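BlEst2 (Bacillus licheniformis, PDB 6WPX) probably hydrolyses ester bonds as a lipase or esterase, here in its propeptide form, with a C-terminal domain that has autoinhibitory effects. Local coordinates at residues K112-S117 with R140-G145; V51-L56 with A81-H86; T330-K335 with G365-A370; E303-E308 with F379-T384. All coordinates share one frame; numbering follows the deposited sequence.

Interaction 1 (K112-S117 with R140-G145)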
loop_
_atom_site.group_PDB
_atom_site.type_symbol
_atom_site.label_atom_id
_atom_site.label_comp_id
_atom_site.label_asym_id
_atom_site.label_seq_id
_atom_site.Cartn_x
_atom_site.Cartn_y
_atom_site.Cartn_z
ATOM N N LYS A 112 24.031 -2.158 -21.425
ATOM C CA LYS A 112 22.936 -1.651 -20.595
ATOM C C LYS A 112 21.832 -2.676 -20.481
ATOM O O LYS A 112 21.575 -3.458 -21.403
ATOM C CB LYS A 112 22.385 -0.304 -21.098
ATOM C CG LYS A 112 23.331 0.867 -20.857
ATOM C CD LYS A 112 22.634 2.176 -21.120
ATOM C CE LYS A 112 23.601 3.279 -21.454
ATOM N NZ LYS A 112 23.064 4.600 -21.038
ATOM N N VAL A 113 21.252 -2.729 -19.302
ATOM C CA VAL A 113 20.204 -3.680 -18.981
ATOM C C VAL A 113 18.862 -2.976 -18.850
ATOM O O VAL A 113 18.788 -1.746 -18.768
ATOM C CB VAL A 113 20.551 -4.495 -17.703
ATOM C CG1 VAL A 113 21.900 -5.190 -17.834
ATOM C CG2 VAL A 113 20.511 -3.619 -16.447
ATOM N N ILE A 114 17.799 -3.778 -18.782
ATOM C CA ILE A 114 16.446 -3.285 -18.562
ATOM C C ILE A 114 16.124 -3.669 -17.124
ATOM O O ILE A 114 16.453 -4.772 -16.711
ATOM C CB ILE A 114 15.463 -3.964 -19.556
ATOM C CG1 ILE A 114 15.687 -3.459 -20.997
ATOM C CG2 ILE A 114 13.974 -3.795 -19.105
ATOM C CD1 ILE A 114 15.029 -4.387 -22.048
ATOM N N LEU A 115 15.484 -2.784 -16.373
ATOM C CA LEU A 115 15.015 -3.193 -15.049
ATOM C C LEU A 115 13.545 -3.543 -15.161
ATOM O O LEU A 115 12.766 -2.751 -15.705
ATOM C CB LEU A 115 15.222 -2.105 -13.984
ATOM C CG LEU A 115 16.664 -1.672 -13.683
ATOM C CD1 LEU A 115 16.674 -0.596 -12.638
ATOM C CD2 LEU A 115 17.518 -2.846 -13.201
ATOM N N VAL A 116 13.174 -4.744 -14.668
ATOM C CA VAL A 116 11.776 -5.161 -14.513
ATOM C C VAL A 116 11.649 -5.263 -13.012
ATOM O O VAL A 116 12.267 -6.121 -12.394
ATOM C CB VAL A 116 11.307 -6.420 -15.279
ATOM C CG1 VAL A 116 9.882 -6.816 -14.832
ATOM C CG2 VAL A 116 11.312 -6.147 -16.790
ATOM N N SER A 117 10.951 -4.298 -12.427
ATOM C CA SER A 117 10.877 -4.141 -10.994
ATOM C C SER A 117 9.489 -4.255 -10.428
ATOM O O SER A 117 8.570 -3.577 -10.866
ATOM C CB SER A 117 11.493 -2.805 -10.615
ATOM O OG SER A 117 12.808 -2.754 -11.143
ATOM N N ARG A 140 16.174 1.161 -19.670
ATOM C CA ARG A 140 14.801 1.458 -19.316
ATOM C C ARG A 140 14.372 0.708 -18.078
ATOM O O ARG A 140 14.999 -0.285 -17.688
ATOM C CB ARG A 140 13.833 1.181 -20.498
ATOM C CG ARG A 140 13.705 -0.297 -20.878
ATOM C CD ARG A 140 12.774 -0.495 -22.065
ATOM N NE ARG A 140 13.276 0.184 -23.266
ATOM C CZ ARG A 140 12.547 0.426 -24.347
ATOM N NH1 ARG A 140 11.276 0.036 -24.401
ATOM N NH2 ARG A 140 13.086 1.042 -25.390
ATOM N N VAL A 141 13.282 1.171 -17.502
ATOM C CA VAL A 141 12.671 0.592 -16.312
ATOM C C VAL A 141 11.183 0.328 -16.564
ATOM O O VAL A 141 10.440 1.225 -16.957
ATOM C CB VAL A 141 12.884 1.500 -15.077
ATOM C CG1 VAL A 141 12.291 0.878 -13.809
ATOM C CG2 VAL A 141 14.367 1.817 -14.877
ATOM N N ILE A 142 10.753 -0.896 -16.247
ATOM C CA ILE A 142 9.361 -1.315 -16.251
ATOM C C ILE A 142 9.018 -1.663 -14.794
ATOM O O ILE A 142 9.672 -2.491 -14.180
ATOM C CB ILE A 142 9.122 -2.485 -17.224
ATOM C CG1 ILE A 142 9.519 -2.087 -18.666
ATOM C CG2 ILE A 142 7.657 -3.013 -17.110
ATOM C CD1 ILE A 142 9.914 -3.231 -19.509
ATOM N N THR A 143 8.016 -1.003 -14.240
ATOM C CA THR A 143 7.591 -1.261 -12.867
ATOM C C THR A 143 6.258 -2.005 -12.891
ATOM O O THR A 143 5.383 -1.659 -13.674
ATOM C CB THR A 143 7.577 0.005 -12.010
ATOM O OG1 THR A 143 6.452 0.820 -12.337
ATOM C CG2 THR A 143 8.892 0.793 -12.072
ATOM N N LEU A 144 6.120 -3.019 -12.023
ATOM C CA LEU A 144 4.933 -3.850 -11.900
ATOM C C LEU A 144 4.347 -3.633 -10.506
ATOM O O LEU A 144 4.959 -4.032 -9.513
ATOM C CB LEU A 144 5.299 -5.349 -12.078
ATOM C CG LEU A 144 6.190 -5.746 -13.299
ATOM C CD1 LEU A 144 6.504 -7.249 -13.287
ATOM C CD2 LEU A 144 5.545 -5.353 -14.604
ATOM N N GLY A 145 3.168 -3.027 -10.454
ATOM C CA GLY A 145 2.465 -2.749 -9.202
ATOM C C GLY A 145 3.301 -2.017 -8.189
ATOM O O GLY A 145 3.293 -2.363 -7.003
#
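Leu115 and Ser117 each face strand 140-144 with both backbone N and backbone O. Leu115 N donates to Arg140 O and Leu115 O accepts Ile142 N; two residues on, Ser117 N donates to Ile142 O (2.8 Å, 174° at the hydrogen) and Ser117 O accepts Leu144 N at 2.8 Å. Around these bonds side chains pair off on the two faces of the sheet. On one, Ile114 CG1 lies beside the aliphatic start of Arg140, 3.7 Å from its CG. Ile142 CD1 reaches back to Ile114 CG2 at 4.1 Å and also touches Val116. With chi1 at 172°, Val116 CG1 stands anti to its own N and meets Leu144 CD1 at 3.7 Å. On the face carrying Leu115 and Val141, Leu115 CD1 packs against Val141 CG2 at 4.0 Å. The two parallel strands and helix 121-131 between them form a beta-alpha-beta crossover of the central alpha/beta hydrolase sheet, flanked in that sheet by strands 50-53 and 201-205. Ser117 OG is hydrogen-bonded to Ser125 OG on that helix. Thr143 OG1 pairs with His148 NE2, just past the strand. Farther out, the NH1 of buried Arg140 is bound by Leu270 O and Ile273 O, two carbonyls likely to stabilise the guanidinium charge.

Interaction 2 (V51-L56 with A81-H86)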
loop_
_atom_site.group_PDB
_atom_site.type_symbol
_atom_site.label_atom_id
_atom_site.label_comp_id
_atom_site.label_asym_id
_atom_site.label_seq_id
_atom_site.Cartn_x
_atom_site.Cartn_y
_atom_site.Cartn_z
ATOM N N VAL A 51 17.167 -7.229 -15.669
ATOM C CA VAL A 51 17.451 -7.412 -14.249
ATOM C C VAL A 51 16.101 -7.354 -13.536
ATOM O O VAL A 51 15.409 -6.335 -13.595
ATOM C CB VAL A 51 18.463 -6.393 -13.681
ATOM C CG1 VAL A 51 18.610 -6.553 -12.160
ATOM C CG2 VAL A 51 19.806 -6.546 -14.368
ATOM N N PHE A 52 15.733 -8.460 -12.877
ATOM C CA PHE A 52 14.470 -8.569 -12.146
ATOM C C PHE A 52 14.682 -8.158 -10.716
ATOM O O PHE A 52 15.589 -8.666 -10.055
ATOM C CB PHE A 52 13.882 -9.981 -12.272
ATOM C CG PHE A 52 13.372 -10.265 -13.667
ATOM C CD1 PHE A 52 12.068 -9.917 -14.038
ATOM C CD2 PHE A 52 14.187 -10.882 -14.613
ATOM C CE1 PHE A 52 11.595 -10.192 -15.325
ATOM C CE2 PHE A 52 13.695 -11.193 -15.890
ATOM C CZ PHE A 52 12.404 -10.840 -16.235
ATOM N N VAL A 53 13.884 -7.168 -10.261
ATOM C CA VAL A 53 14.006 -6.567 -8.929
ATOM C C VAL A 53 12.748 -6.836 -8.105
ATOM O O VAL A 53 11.660 -6.402 -8.484
ATOM C CB VAL A 53 14.381 -5.061 -8.997
ATOM C CG1 VAL A 53 14.621 -4.480 -7.591
ATOM C CG2 VAL A 53 15.615 -4.836 -9.873
ATOM N N HIS A 54 12.903 -7.589 -7.003
ATOM C CA HIS A 54 11.805 -7.954 -6.103
ATOM C C HIS A 54 11.267 -6.738 -5.308
ATOM O O HIS A 54 11.863 -5.651 -5.304
ATOM C CB HIS A 54 12.253 -9.047 -5.124
ATOM C CG HIS A 54 13.299 -8.556 -4.154
ATOM N ND1 HIS A 54 12.956 -7.846 -3.016
ATOM C CD2 HIS A 54 14.647 -8.649 -4.222
ATOM C CE1 HIS A 54 14.104 -7.564 -2.410
ATOM N NE2 HIS A 54 15.147 -8.023 -3.110
ATOM N N GLY A 55 10.211 -6.988 -4.550
ATOM C CA GLY A 55 9.566 -5.961 -3.751
ATOM C C GLY A 55 9.768 -6.122 -2.268
ATOM O O GLY A 55 10.657 -6.850 -1.802
ATOM N N LEU A 56 8.896 -5.455 -1.540
ATOM C CA LEU A 56 8.868 -5.421 -0.096
ATOM C C LEU A 56 8.892 -6.810 0.531
ATOM O O LEU A 56 8.081 -7.657 0.168
ATOM C CB LEU A 56 7.632 -4.624 0.350
ATOM C CG LEU A 56 7.371 -4.604 1.870
ATOM C CD1 LEU A 56 8.416 -3.810 2.600
ATOM C CD2 LEU A 56 5.980 -4.049 2.162
ATOM N N ALA A 81 19.120 -11.404 -15.132
ATOM C CA ALA A 81 19.833 -11.467 -13.853
ATOM C C ALA A 81 18.810 -11.174 -12.758
ATOM O O ALA A 81 17.783 -10.563 -13.023
ATOM C CB ALA A 81 20.991 -10.469 -13.820
ATOM N N PHE A 82 19.033 -11.717 -11.576
ATOM C CA PHE A 82 18.087 -11.602 -10.461
ATOM C C PHE A 82 18.889 -11.162 -9.274
ATOM O O PHE A 82 19.967 -11.698 -9.048
ATOM C CB PHE A 82 17.415 -12.979 -10.204
ATOM C CG PHE A 82 16.733 -13.529 -11.444
ATOM C CD1 PHE A 82 17.445 -14.271 -12.381
ATOM C CD2 PHE A 82 15.396 -13.250 -11.700
ATOM C CE1 PHE A 82 16.828 -14.726 -13.559
ATOM C CE2 PHE A 82 14.768 -13.725 -12.864
ATOM C CZ PHE A 82 15.493 -14.431 -13.800
ATOM N N ILE A 83 18.384 -10.184 -8.526
ATOM C CA ILE A 83 19.106 -9.619 -7.397
ATOM C C ILE A 83 18.307 -9.675 -6.094
ATOM O O ILE A 83 17.077 -9.566 -6.100
ATOM C CB ILE A 83 19.551 -8.162 -7.757
ATOM C CG1 ILE A 83 20.519 -7.574 -6.683
ATOM C CG2 ILE A 83 18.320 -7.235 -8.022
ATOM C CD1 ILE A 83 21.283 -6.361 -7.079
ATOM N N ASP A 84 19.026 -9.835 -4.978
ATOM C CA ASP A 84 18.455 -9.754 -3.655
ATOM C C ASP A 84 18.883 -8.386 -3.140
ATOM O O ASP A 84 20.078 -8.090 -3.101
ATOM C CB ASP A 84 19.040 -10.815 -2.703
ATOM C CG ASP A 84 18.591 -12.233 -2.961
ATOM O OD1 ASP A 84 17.691 -12.422 -3.786
ATOM O OD2 ASP A 84 19.134 -13.156 -2.314
ATOM N N LEU A 85 17.919 -7.550 -2.782
ATOM C CA LEU A 85 18.171 -6.267 -2.133
ATOM C C LEU A 85 17.704 -6.479 -0.723
ATOM O O LEU A 85 17.380 -7.622 -0.372
ATOM C CB LEU A 85 17.397 -5.119 -2.812
ATOM C CG LEU A 85 17.731 -4.833 -4.295
ATOM C CD1 LEU A 85 16.936 -3.640 -4.796
ATOM C CD2 LEU A 85 19.252 -4.582 -4.498
ATOM N N HIS A 86 17.673 -5.421 0.106
ATOM C CA HIS A 86 17.173 -5.571 1.459
ATOM C C HIS A 86 15.656 -5.738 1.435
ATOM O O HIS A 86 14.947 -4.944 0.810
ATOM C CB HIS A 86 17.545 -4.390 2.354
ATOM C CG HIS A 86 19.015 -4.233 2.588
ATOM N ND1 HIS A 86 19.691 -5.051 3.471
ATOM C CD2 HIS A 86 19.879 -3.308 2.104
ATOM C CE1 HIS A 86 20.951 -4.648 3.439
ATOM N NE2 HIS A 86 21.112 -3.604 2.632
HETATM O O HOH W 1 14.910 -9.858 -7.615
#
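Phe52 and Ala81 hold the start of this contact by a backbone bond, Phe52 N to Ala81 O at 2.9 Å. The parallel strands then splay at 27°: the CA atoms of Val51 and Ala81 are 4.7 Å apart, those of His54 and Asp84 7.3 Å. A water fills in where the strands part, donating to Phe52 O and to Ile83 O (2.7 Å to the latter) and weakly accepting His54 N. Among aromatic contacts, the Phe52 and Phe82 rings lie side by side, planes 9° apart but slid so far that they barely overlap; Phe52 CD2 comes within 3.4 Å of Phe82 CE2. Phe64 meets Phe82 edge-to-face, and Trp63 adjoins Phe52. Apolar branches pack on the other face, where Val51 CG2 touches Ala81 CB and Val53 CG1 meets Leu85 CD1 at 3.7 Å. Strand 50-53, helix 69-75 and strand 80-83 make a beta-alpha-beta unit, and His54-Gly55 at its strand end recalls the His-Gly step near the oxyanion hole in many lipases. The side-chain hydrogen bond across the segments is made by His54, whose CG lies between its backbone N and carbonyl carbon (chi1 67°): NE2 accepts Leu85 N at 2.8 Å, close to the ring plane. Within 51-56, ND1 donates to Gly55 O. This implies a proton on ND1, and the two bonds together fix the ring's rotation.

Interaction 3 (T330-K335 with G365-A370)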
loop_
_atom_site.group_PDB
_atom_site.type_symbol
_atom_site.label_atom_id
_atom_site.label_comp_id
_atom_site.label_asym_id
_atom_site.label_seq_id
_atom_site.Cartn_x
_atom_site.Cartn_y
_atom_site.Cartn_z
ATOM N N THR A 330 -22.640 -8.974 15.887
ATOM C CA THR A 330 -24.038 -8.880 16.334
ATOM C C THR A 330 -24.655 -7.648 15.701
ATOM O O THR A 330 -24.037 -6.611 15.743
ATOM C CB THR A 330 -24.121 -8.834 17.862
ATOM O OG1 THR A 330 -23.520 -10.035 18.320
ATOM C CG2 THR A 330 -25.543 -8.770 18.364
ATOM N N ASP A 331 -25.854 -7.807 15.156
ATOM C CA ASP A 331 -26.615 -6.693 14.555
ATOM C C ASP A 331 -27.351 -5.887 15.635
ATOM O O ASP A 331 -27.304 -6.235 16.785
ATOM C CB ASP A 331 -27.504 -7.130 13.393
ATOM C CG ASP A 331 -28.750 -7.927 13.751
ATOM O OD1 ASP A 331 -29.123 -8.025 14.935
ATOM O OD2 ASP A 331 -29.299 -8.488 12.846
ATOM N N PRO A 332 -28.006 -4.782 15.252
ATOM C CA PRO A 332 -28.710 -3.930 16.196
ATOM C C PRO A 332 -29.827 -4.648 16.982
ATOM O O PRO A 332 -30.132 -4.223 18.045
ATOM C CB PRO A 332 -29.191 -2.761 15.333
ATOM C CG PRO A 332 -28.312 -2.820 14.116
ATOM C CD PRO A 332 -28.054 -4.283 13.905
ATOM N N ARG A 333 -30.358 -5.736 16.431
ATOM C CA ARG A 333 -31.412 -6.522 17.111
ATOM C C ARG A 333 -30.817 -7.603 17.999
ATOM O O ARG A 333 -31.558 -8.309 18.684
ATOM C CB ARG A 333 -32.340 -7.204 16.099
ATOM C CG ARG A 333 -33.179 -6.280 15.208
ATOM C CD ARG A 333 -34.359 -5.613 15.925
ATOM N NE ARG A 333 -33.957 -4.610 16.924
ATOM C CZ ARG A 333 -33.415 -3.425 16.642
ATOM N NH1 ARG A 333 -33.109 -2.583 17.619
ATOM N NH2 ARG A 333 -33.221 -3.058 15.377
ATOM N N GLY A 334 -29.502 -7.776 17.932
ATOM C CA GLY A 334 -28.849 -8.812 18.723
ATOM C C GLY A 334 -28.626 -10.106 17.961
ATOM O O GLY A 334 -28.022 -11.041 18.495
ATOM N N LYS A 335 -29.062 -10.155 16.698
ATOM C CA LYS A 335 -28.899 -11.342 15.864
ATOM C C LYS A 335 -27.419 -11.550 15.527
ATOM O O LYS A 335 -26.784 -10.645 14.968
ATOM C CB LYS A 335 -29.766 -11.277 14.600
ATOM C CG LYS A 335 -30.149 -12.654 14.068
ATOM C CD LYS A 335 -30.882 -12.576 12.740
ATOM C CE LYS A 335 -29.956 -12.815 11.578
ATOM N NZ LYS A 335 -30.698 -12.938 10.294
ATOM N N GLY A 365 -28.169 1.134 12.729
ATOM C CA GLY A 365 -28.108 1.069 14.178
ATOM C C GLY A 365 -26.728 0.693 14.672
ATOM O O GLY A 365 -25.745 0.786 13.929
ATOM N N THR A 366 -26.650 0.302 15.940
ATOM C CA THR A 366 -25.396 -0.059 16.570
ATOM C C THR A 366 -25.138 -1.549 16.419
ATOM O O THR A 366 -25.854 -2.386 16.991
ATOM C CB THR A 366 -25.392 0.333 18.067
ATOM O OG1 THR A 366 -25.841 1.673 18.201
ATOM C CG2 THR A 366 -24.006 0.158 18.715
ATOM N N TRP A 367 -24.103 -1.865 15.676
ATOM C CA TRP A 367 -23.617 -3.223 15.491
ATOM C C TRP A 367 -22.509 -3.397 16.494
ATOM O O TRP A 367 -22.020 -2.417 17.039
ATOM C CB TRP A 367 -23.024 -3.394 14.088
ATOM C CG TRP A 367 -24.048 -3.492 13.011
ATOM C CD1 TRP A 367 -24.940 -2.532 12.640
ATOM C CD2 TRP A 367 -24.311 -4.629 12.188
ATOM N NE1 TRP A 367 -25.721 -2.989 11.612
ATOM C CE2 TRP A 367 -25.350 -4.273 11.303
ATOM C CE3 TRP A 367 -23.724 -5.901 12.065
ATOM C CZ2 TRP A 367 -25.865 -5.162 10.350
ATOM C CZ3 TRP A 367 -24.208 -6.768 11.090
ATOM C CH2 TRP A 367 -25.272 -6.399 10.257
ATOM N N LYS A 368 -22.076 -4.637 16.707
ATOM C CA LYS A 368 -21.016 -4.935 17.656
ATOM C C LYS A 368 -20.229 -6.128 17.177
ATOM O O LYS A 368 -20.801 -7.156 16.793
ATOM C CB LYS A 368 -21.629 -5.179 19.055
ATOM C CG LYS A 368 -20.638 -5.555 20.165
ATOM C CD LYS A 368 -21.310 -5.614 21.567
ATOM C CE LYS A 368 -22.300 -6.744 21.743
ATOM N NZ LYS A 368 -22.741 -6.880 23.164
ATOM N N ILE A 369 -18.903 -5.983 17.177
ATOM C CA ILE A 369 -18.011 -7.085 16.853
ATOM C C ILE A 369 -17.479 -7.595 18.184
ATOM O O ILE A 369 -17.283 -6.808 19.113
ATOM C CB ILE A 369 -16.881 -6.725 15.839
ATOM C CG1 ILE A 369 -16.177 -8.031 15.316
ATOM C CG2 ILE A 369 -15.849 -5.772 16.467
ATOM C CD1 ILE A 369 -15.785 -8.012 13.920
ATOM N N ALA A 370 -17.254 -8.894 18.274
ATOM C CA ALA A 370 -16.697 -9.502 19.465
ATOM C C ALA A 370 -15.618 -10.488 19.057
ATOM O O ALA A 370 -15.812 -11.270 18.135
ATOM C CB ALA A 370 -17.795 -10.182 20.294
HETATM O O HOH W 2 -20.836 -9.471 18.715
#
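Trp367 lies under the turn that starts at Asp331, one indole face turned to Asp331 and Pro332. Trp367 CB is 3.8 Å from Thr330 O; from it CG leaves anti to the carbonyl carbon (chi1 -75°), starting the indole toward the turn. CE3, on the six-membered ring, is equally near Thr330 O. CD1 meets Pro332 CG at 3.7 Å. NE1 touches Pro332 CD at 3.5 Å while donating to Ala363 O. Pro332 CD makes a CH-pi contact over the five-membered ring, 18° off its normal. At the far end CZ2, CZ3 and CH2 pass below Asp331 CB, a second CH-pi contact 3.8 Å from the six-membered ring's centroid. Replacing this tryptophan with an alanine would probably open a gap beneath Asp331 and Pro332 and leave Ala363 O without its indole donor. Beside it, Thr330 and Lys368 form an antiparallel hydrogen-bonded pair, Thr330 N reaching Lys368 O at 2.7 Å; a water bridges Thr330 OG1 to that same oxygen. Asp331 OD1 accepts Lys335 N from above the carboxylate plane. The type I turn, bonded Gly334 N to Asp331 O, with positive phi at Gly334 and Asp331 N to Lys335 O outside it, is the type I plus G1 bulge connection of a beta hairpin between strands 326-330 and 336-337.

Interaction 4 (E303-E308 with F379-T384)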
loop_
_atom_site.group_PDB
_atom_site.type_symbol
_atom_site.label_atom_id
_atom_site.label_comp_id
_atom_site.label_asym_id
_atom_site.label_seq_id
_atom_site.Cartn_x
_atom_site.Cartn_y
_atom_site.Cartn_z
ATOM N N GLU A 303 -16.315 -4.318 20.241
ATOM C CA GLU A 303 -16.245 -2.980 19.654
ATOM C C GLU A 303 -17.561 -2.669 18.992
ATOM O O GLU A 303 -17.983 -3.386 18.080
ATOM C CB GLU A 303 -15.096 -2.855 18.613
ATOM C CG GLU A 303 -13.706 -2.802 19.221
ATOM C CD GLU A 303 -13.334 -1.591 20.063
ATOM O OE1 GLU A 303 -12.255 -1.647 20.696
ATOM O OE2 GLU A 303 -14.118 -0.615 20.130
ATOM N N GLU A 304 -18.216 -1.621 19.458
ATOM C CA GLU A 304 -19.477 -1.198 18.866
ATOM C C GLU A 304 -19.183 -0.288 17.688
ATOM O O GLU A 304 -18.128 0.330 17.628
ATOM C CB GLU A 304 -20.350 -0.451 19.881
ATOM C CG GLU A 304 -20.951 -1.348 20.947
ATOM C CD GLU A 304 -21.924 -0.643 21.873
ATOM O OE1 GLU A 304 -21.885 0.605 21.969
ATOM O OE2 GLU A 304 -22.733 -1.347 22.514
ATOM N N PHE A 305 -20.094 -0.231 16.746
ATOM C CA PHE A 305 -19.978 0.674 15.613
ATOM C C PHE A 305 -21.352 0.963 15.057
ATOM O O PHE A 305 -22.189 0.072 14.966
ATOM C CB PHE A 305 -18.991 0.189 14.528
ATOM C CG PHE A 305 -19.380 -1.033 13.731
ATOM C CD1 PHE A 305 -19.096 -2.312 14.204
ATOM C CD2 PHE A 305 -19.972 -0.907 12.485
ATOM C CE1 PHE A 305 -19.440 -3.447 13.461
ATOM C CE2 PHE A 305 -20.322 -2.042 11.738
ATOM C CZ PHE A 305 -20.039 -3.304 12.222
ATOM N N ALA A 306 -21.572 2.217 14.695
ATOM C CA ALA A 306 -22.790 2.701 14.090
ATOM C C ALA A 306 -22.786 2.366 12.603
ATOM O O ALA A 306 -21.751 2.449 11.924
ATOM C CB ALA A 306 -22.895 4.212 14.269
ATOM N N VAL A 307 -23.957 1.987 12.104
ATOM C CA VAL A 307 -24.189 1.791 10.679
ATOM C C VAL A 307 -25.369 2.706 10.425
ATOM O O VAL A 307 -26.446 2.485 10.982
ATOM C CB VAL A 307 -24.471 0.331 10.244
ATOM C CG1 VAL A 307 -24.955 0.277 8.782
ATOM C CG2 VAL A 307 -23.228 -0.541 10.424
ATOM N N GLU A 308 -25.156 3.753 9.632
ATOM C CA GLU A 308 -26.213 4.695 9.292
ATOM C C GLU A 308 -27.263 4.038 8.358
ATOM O O GLU A 308 -27.048 2.937 7.836
ATOM C CB GLU A 308 -25.608 5.976 8.670
ATOM C CG GLU A 308 -25.013 5.807 7.282
ATOM C CD GLU A 308 -23.559 5.369 7.214
ATOM O OE1 GLU A 308 -22.990 4.947 8.249
ATOM O OE2 GLU A 308 -22.995 5.419 6.097
ATOM N N PHE A 379 -5.000 -6.328 17.928
ATOM C CA PHE A 379 -5.967 -6.310 16.847
ATOM C C PHE A 379 -6.083 -4.977 16.152
ATOM O O PHE A 379 -5.685 -3.940 16.676
ATOM C CB PHE A 379 -7.356 -6.765 17.363
ATOM C CG PHE A 379 -8.096 -5.727 18.193
ATOM C CD1 PHE A 379 -8.907 -4.770 17.583
ATOM C CD2 PHE A 379 -7.965 -5.695 19.572
ATOM C CE1 PHE A 379 -9.572 -3.812 18.337
ATOM C CE2 PHE A 379 -8.646 -4.745 20.330
ATOM C CZ PHE A 379 -9.436 -3.804 19.707
ATOM N N LEU A 380 -6.670 -5.020 14.971
ATOM C CA LEU A 380 -7.011 -3.860 14.171
ATOM C C LEU A 380 -8.355 -4.217 13.581
ATOM O O LEU A 380 -8.473 -5.201 12.868
ATOM C CB LEU A 380 -5.958 -3.588 13.082
ATOM C CG LEU A 380 -6.133 -2.308 12.243
ATOM C CD1 LEU A 380 -6.204 -1.056 13.132
ATOM C CD2 LEU A 380 -5.005 -2.168 11.240
ATOM N N PHE A 381 -9.377 -3.463 13.969
ATOM C CA PHE A 381 -10.769 -3.663 13.573
ATOM C C PHE A 381 -11.122 -2.617 12.559
ATOM O O PHE A 381 -10.990 -1.428 12.836
ATOM C CB PHE A 381 -11.695 -3.561 14.814
ATOM C CG PHE A 381 -13.166 -3.531 14.467
ATOM C CD1 PHE A 381 -13.721 -4.483 13.609
ATOM C CD2 PHE A 381 -13.996 -2.545 14.983
ATOM C CE1 PHE A 381 -15.074 -4.442 13.272
ATOM C CE2 PHE A 381 -15.362 -2.515 14.666
ATOM C CZ PHE A 381 -15.896 -3.475 13.821
ATOM N N ILE A 382 -11.566 -3.053 11.364
ATOM C CA ILE A 382 -11.869 -2.116 10.283
ATOM C C ILE A 382 -13.191 -2.457 9.652
ATOM O O ILE A 382 -13.456 -3.615 9.316
ATOM C CB ILE A 382 -10.728 -2.069 9.206
ATOM C CG1 ILE A 382 -9.380 -1.669 9.817
ATOM C CG2 ILE A 382 -11.070 -1.170 7.993
ATOM C CD1 ILE A 382 -8.195 -2.099 8.989
ATOM N N VAL A 383 -13.991 -1.430 9.443
ATOM C CA VAL A 383 -15.263 -1.533 8.738
ATOM C C VAL A 383 -15.173 -0.619 7.522
ATOM O O VAL A 383 -14.787 0.540 7.664
ATOM C CB VAL A 383 -16.495 -1.175 9.621
ATOM C CG1 VAL A 383 -17.806 -1.320 8.832
ATOM C CG2 VAL A 383 -16.544 -2.044 10.867
ATOM N N THR A 384 -15.537 -1.117 6.340
ATOM C CA THR A 384 -15.622 -0.229 5.180
ATOM C C THR A 384 -17.105 -0.103 4.881
ATOM O O THR A 384 -17.865 -1.015 5.192
ATOM C CB THR A 384 -14.794 -0.693 3.959
ATOM O OG1 THR A 384 -15.525 -1.718 3.297
ATOM C CG2 THR A 384 -13.377 -1.155 4.331
#
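Strands 303-307 and 379-384, which meet through Glu303, Phe305 and every second residue from Phe379 to Val383, run in nearly the same direction, 17° apart, with their axes 9.9 Å from each other at closest. That is side-chain packing distance, so the backbones do not bond. Each strand belongs to a different antiparallel sheet, and the two sheets face each other as layers of a beta sandwich. Phe305 enters the space between them, chi1 of 68° setting CG between its own N and carbonyl carbon. Val383 CG2 sits over the centre of one face of this ring, 3.8 Å from the centroid and 8° off the normal. Phe305 CD1 meets Phe381 CZ at 3.4 Å, in the plane of the Phe381 ring, though the ring pair as a whole is oblique. Trp367, from the neighbouring strand, also meets the Phe305 ring. An alanine at Phe305 would probably open a gap between the layers, leaving Val383 CG2 and Phe381 CZ without their aromatic partner. Toward the other end, Glu303 CB packs on Phe381 CD2 at 3.8 Å. Glu303 OE1, salt-bridged to Arg301 NE, lies 3.7 Å from Phe379 CZ at the edge of the Phe379 ring.

Overall arrangement
Interactions 1 and 2 share the central sheet of the hydrolase domain: strands 113-118 and 50-53 are neighbours in it, and Ile114 O and Val116 O probably bond to Val51 N and Val53 N. Both are buried, but regular parallel pairing in interaction 1 gives way to a water and a histidine in interaction 2. Some 38 to 49 Å away, centre to centre, on the far side of the chain's centre, interactions 3 and 4 meet in a beta sandwich. Interaction 3 lies at the surface and joins neighbours within one sheet, using backbone bonds and CH-pi contacts; interaction 4, buried, joins two sheets by side chains alone. Strand 365-372 pairs with strand 300-307, linking the two.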